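Local structure of glucanase (Klebsiella pneumoniae, 5GY3) at residues F140-P150 with P192-A200. The protein probably hydrolyses internal beta-1,4-glucosidic linkages of cellulose and related beta-glucans, as an endoglucanase of glycoside hydrolase family 8. Residues are numbered along the deposited sequence; the frame is centred on the assembly and turned at random.
Sequences FNLNDHLNLNP and PSDWVALRA
Pro192 begins the contact, its CB 4.4 Å from Pro150 CG. Trp195 then offers one face of its indole to Asn149: ND2 of Asn149 lies above it toward the rim, 3.4 Å from Trp195 CZ2, with amide and ring planes 71° apart. Asn149 CB already sits over the six-membered ring in a CH-pi contact, and chi1 of -171° carries the amide on over the same indole. Phe140 runs almost parallel to that ring (3°) but is slid aside, centroids 5.6 Å apart, so overlap is slight. Val196 with Leu148 and Leu198 with Leu146 form antiparallel hydrogen-bonded pairs, two backbone bonds each, as from Leu198 N to Leu146 O (2.8 Å). On the leucine face, Leu198 CD2 meets Leu148 CD1 at 3.8 Å; on the other, Ala197 CB touches Asn147 OD1. Arg199 CG sits over one face of the His145 ring, toward its rim (CH-pi), while NH2 forms a salt bridge with Asp201 OD2. His145 ND1 in turn donates to Asp144 OD1 (2.8 Å). The Asn149 side chain is about 7 Å from that of Asp87, the predicted nucleophile. Its OD1 hydrogen-bonds Ser151 OG and its ND2 Asp217 OD2; with both polar ends engaged and an aromatic face alongside, this buried amide is probably rotationally fixed.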
loop_
_atom_site.group_PDB
_atom_site.type_symbol
_atom_site.label_atom_id
_atom_site.label_comp_id
_atom_site.label_asym_id
_atom_site.label_seq_id
_atom_site.Cartn_x
_atom_site.Cartn_y
_atom_site.Cartn_z
ATOM N N PHE A 140 -1.462 8.413 15.739
ATOM C CA PHE A 140 -2.374 8.973 14.750
ATOM C C PHE A 140 -3.746 9.290 15.309
ATOM O O PHE A 140 -4.581 9.839 14.577
ATOM C CB PHE A 140 -2.504 8.018 13.558
ATOM C CG PHE A 140 -1.201 7.752 12.889
ATOM C CD1 PHE A 140 -0.678 8.677 11.991
ATOM C CD2 PHE A 140 -0.469 6.621 13.198
ATOM C CE1 PHE A 140 0.553 8.455 11.376
ATOM C CE2 PHE A 140 0.766 6.386 12.595
ATOM C CZ PHE A 140 1.278 7.307 11.692
ATOM N N ASN A 141 -4.003 8.952 16.569
ATOM C CA ASN A 141 -5.279 9.232 17.207
ATOM C C ASN A 141 -5.039 10.493 18.018
ATOM O O ASN A 141 -4.535 10.463 19.139
ATOM C CB ASN A 141 -5.761 8.074 18.072
ATOM C CG ASN A 141 -7.250 8.155 18.377
ATOM O OD1 ASN A 141 -7.789 9.233 18.634
ATOM N ND2 ASN A 141 -7.928 7.006 18.341
ATOM N N LEU A 142 -5.313 11.613 17.392
ATOM C CA LEU A 142 -5.394 12.873 18.082
ATOM C C LEU A 142 -6.822 12.904 18.619
ATOM O O LEU A 142 -7.653 12.081 18.232
ATOM C CB LEU A 142 -5.036 14.014 17.124
ATOM C CG LEU A 142 -3.571 14.044 16.619
ATOM C CD1 LEU A 142 -3.179 12.883 15.710
ATOM C CD2 LEU A 142 -3.283 15.334 15.872
ATOM N N ASN A 143 -7.086 13.769 19.579
ATOM C CA ASN A 143 -8.323 13.584 20.333
ATOM C C ASN A 143 -9.556 13.669 19.431
ATOM O O ASN A 143 -10.239 12.659 19.209
ATOM C CB ASN A 143 -8.385 14.597 21.466
ATOM C CG ASN A 143 -7.131 14.572 22.332
ATOM O OD1 ASN A 143 -6.666 13.494 22.731
ATOM N ND2 ASN A 143 -6.570 15.748 22.611
ATOM N N ASP A 144 -9.837 14.845 18.884
ATOM C CA ASP A 144 -10.990 15.002 18.015
ATOM C C ASP A 144 -10.639 14.888 16.538
ATOM O O ASP A 144 -11.497 15.154 15.694
ATOM C CB ASP A 144 -11.696 16.335 18.302
ATOM C CG ASP A 144 -10.855 17.545 17.939
ATOM O OD1 ASP A 144 -9.620 17.428 17.854
ATOM O OD2 ASP A 144 -11.443 18.631 17.754
ATOM N N HIS A 145 -9.405 14.492 16.210
ATOM C CA HIS A 145 -8.992 14.226 14.839
ATOM C C HIS A 145 -8.248 12.902 14.785
ATOM O O HIS A 145 -7.534 12.542 15.720
ATOM C CB HIS A 145 -8.056 15.305 14.287
ATOM C CG HIS A 145 -8.704 16.634 14.093
ATOM N ND1 HIS A 145 -8.932 17.509 15.135
ATOM C CD2 HIS A 145 -9.169 17.246 12.977
ATOM C CE1 HIS A 145 -9.507 18.604 14.668
ATOM N NE2 HIS A 145 -9.663 18.468 13.363
ATOM N N LEU A 146 -8.388 12.204 13.665
ATOM C CA LEU A 146 -7.484 11.125 13.302
ATOM C C LEU A 146 -6.682 11.541 12.080
ATOM O O LEU A 146 -7.228 12.117 11.134
ATOM C CB LEU A 146 -8.239 9.834 12.985
ATOM C CG LEU A 146 -9.190 9.289 14.036
ATOM C CD1 LEU A 146 -9.810 7.993 13.526
ATOM C CD2 LEU A 146 -8.452 9.090 15.344
ATOM N N ASN A 147 -5.387 11.255 12.103
ATOM C CA ASN A 147 -4.551 11.421 10.923
ATOM C C ASN A 147 -4.555 10.109 10.162
ATOM O O ASN A 147 -4.012 9.108 10.631
ATOM C CB ASN A 147 -3.139 11.842 11.321
ATOM C CG ASN A 147 -3.057 13.323 11.632
ATOM O OD1 ASN A 147 -3.910 14.097 11.197
ATOM N ND2 ASN A 147 -2.038 13.727 12.392
ATOM N N LEU A 148 -5.188 10.108 8.998
ATOM C CA LEU A 148 -5.361 8.906 8.199
ATOM C C LEU A 148 -4.506 8.995 6.943
ATOM O O LEU A 148 -4.104 10.079 6.511
ATOM C CB LEU A 148 -6.828 8.725 7.811
ATOM C CG LEU A 148 -7.845 8.717 8.953
ATOM C CD1 LEU A 148 -9.247 8.579 8.374
ATOM C CD2 LEU A 148 -7.522 7.564 9.899
ATOM N N ASN A 149 -4.233 7.838 6.355
ATOM C CA ASN A 149 -3.528 7.768 5.080
ATOM C C ASN A 149 -4.402 6.926 4.157
ATOM O O ASN A 149 -4.456 5.693 4.304
ATOM C CB ASN A 149 -2.136 7.171 5.253
ATOM C CG ASN A 149 -1.304 7.278 3.993
ATOM O OD1 ASN A 149 -1.802 7.042 2.888
ATOM N ND2 ASN A 149 -0.038 7.653 4.143
ATOM N N PRO A 150 -5.151 7.546 3.242
ATOM C CA PRO A 150 -6.073 6.750 2.420
ATOM C C PRO A 150 -5.380 5.752 1.516
ATOM O O PRO A 150 -6.039 4.809 1.060
ATOM C CB PRO A 150 -6.844 7.808 1.605
ATOM C CG PRO A 150 -6.004 9.054 1.670
ATOM C CD PRO A 150 -5.358 8.993 3.053
ATOM N N PRO A 192 -7.222 13.441 -3.182
ATOM C CA PRO A 192 -6.744 13.389 -1.795
ATOM C C PRO A 192 -5.226 13.525 -1.706
ATOM O O PRO A 192 -4.482 13.208 -2.635
ATOM C CB PRO A 192 -7.192 11.998 -1.334
ATOM C CG PRO A 192 -7.047 11.167 -2.577
ATOM C CD PRO A 192 -7.416 12.089 -3.743
ATOM N N SER A 193 -4.776 14.003 -0.549
ATOM C CA SER A 193 -3.353 14.088 -0.239
ATOM C C SER A 193 -2.851 12.774 0.368
ATOM O O SER A 193 -3.621 11.843 0.634
ATOM C CB SER A 193 -3.096 15.255 0.713
ATOM O OG SER A 193 -3.982 15.203 1.822
ATOM N N ASP A 194 -1.530 12.698 0.561
ATOM C CA ASP A 194 -0.936 11.531 1.218
ATOM C C ASP A 194 -1.564 11.289 2.588
ATOM O O ASP A 194 -1.857 10.144 2.958
ATOM C CB ASP A 194 0.577 11.721 1.391
ATOM C CG ASP A 194 1.347 11.722 0.078
ATOM O OD1 ASP A 194 0.912 11.096 -0.908
ATOM O OD2 ASP A 194 2.438 12.356 0.054
ATOM N N TRP A 195 -1.746 12.353 3.360
ATOM C CA TRP A 195 -2.265 12.276 4.717
ATOM C C TRP A 195 -3.469 13.190 4.847
ATOM O O TRP A 195 -3.447 14.332 4.383
ATOM C CB TRP A 195 -1.186 12.670 5.750
ATOM C CG TRP A 195 -0.002 11.777 5.692
ATOM C CD1 TRP A 195 1.110 11.929 4.911
ATOM C CD2 TRP A 195 0.204 10.582 6.455
ATOM N NE1 TRP A 195 1.987 10.897 5.133
ATOM C CE2 TRP A 195 1.455 10.057 6.078
ATOM C CE3 TRP A 195 -0.554 9.901 7.409
ATOM C CZ2 TRP A 195 1.963 8.877 6.620
ATOM C CZ3 TRP A 195 -0.043 8.739 7.957
ATOM C CH2 TRP A 195 1.202 8.239 7.559
ATOM N N VAL A 196 -4.510 12.686 5.505
ATOM C CA VAL A 196 -5.788 13.379 5.631
ATOM C C VAL A 196 -6.200 13.382 7.091
ATOM O O VAL A 196 -6.217 12.329 7.734
ATOM C CB VAL A 196 -6.875 12.697 4.776
ATOM C CG1 VAL A 196 -8.271 13.319 5.053
ATOM C CG2 VAL A 196 -6.514 12.788 3.302
ATOM N N ALA A 197 -6.547 14.558 7.613
ATOM C CA ALA A 197 -7.067 14.665 8.969
ATOM C C ALA A 197 -8.586 14.543 8.944
ATOM O O ALA A 197 -9.274 15.316 8.256
ATOM C CB ALA A 197 -6.653 15.990 9.604
ATOM N N LEU A 198 -9.109 13.590 9.705
ATOM C CA LEU A 198 -10.547 13.373 9.828
ATOM C C LEU A 198 -10.985 13.873 11.199
ATOM O O LEU A 198 -10.539 13.345 12.224
ATOM C CB LEU A 198 -10.886 11.886 9.671
ATOM C CG LEU A 198 -12.316 11.459 10.022
ATOM C CD1 LEU A 198 -13.335 12.117 9.093
ATOM C CD2 LEU A 198 -12.444 9.934 9.988
ATOM N N ARG A 199 -11.836 14.900 11.220
ATOM C CA ARG A 199 -12.381 15.400 12.473
ATOM C C ARG A 199 -13.586 14.554 12.889
ATOM O O ARG A 199 -14.215 13.879 12.068
ATOM C CB ARG A 199 -12.772 16.879 12.329
ATOM C CG ARG A 199 -12.957 17.622 13.646
ATOM C CD ARG A 199 -13.077 19.136 13.414
ATOM N NE ARG A 199 -14.334 19.501 12.763
ATOM C CZ ARG A 199 -14.687 20.751 12.466
ATOM N NH1 ARG A 199 -13.866 21.757 12.747
ATOM N NH2 ARG A 199 -15.859 20.996 11.885
ATOM N N ALA A 200 -13.907 14.591 14.190
ATOM C CA ALA A 200 -14.910 13.676 14.729
ATOM C C ALA A 200 -16.313 13.937 14.199
ATOM O O ALA A 200 -17.184 13.074 14.360
ATOM C CB ALA A 200 -14.912 13.727 16.267
#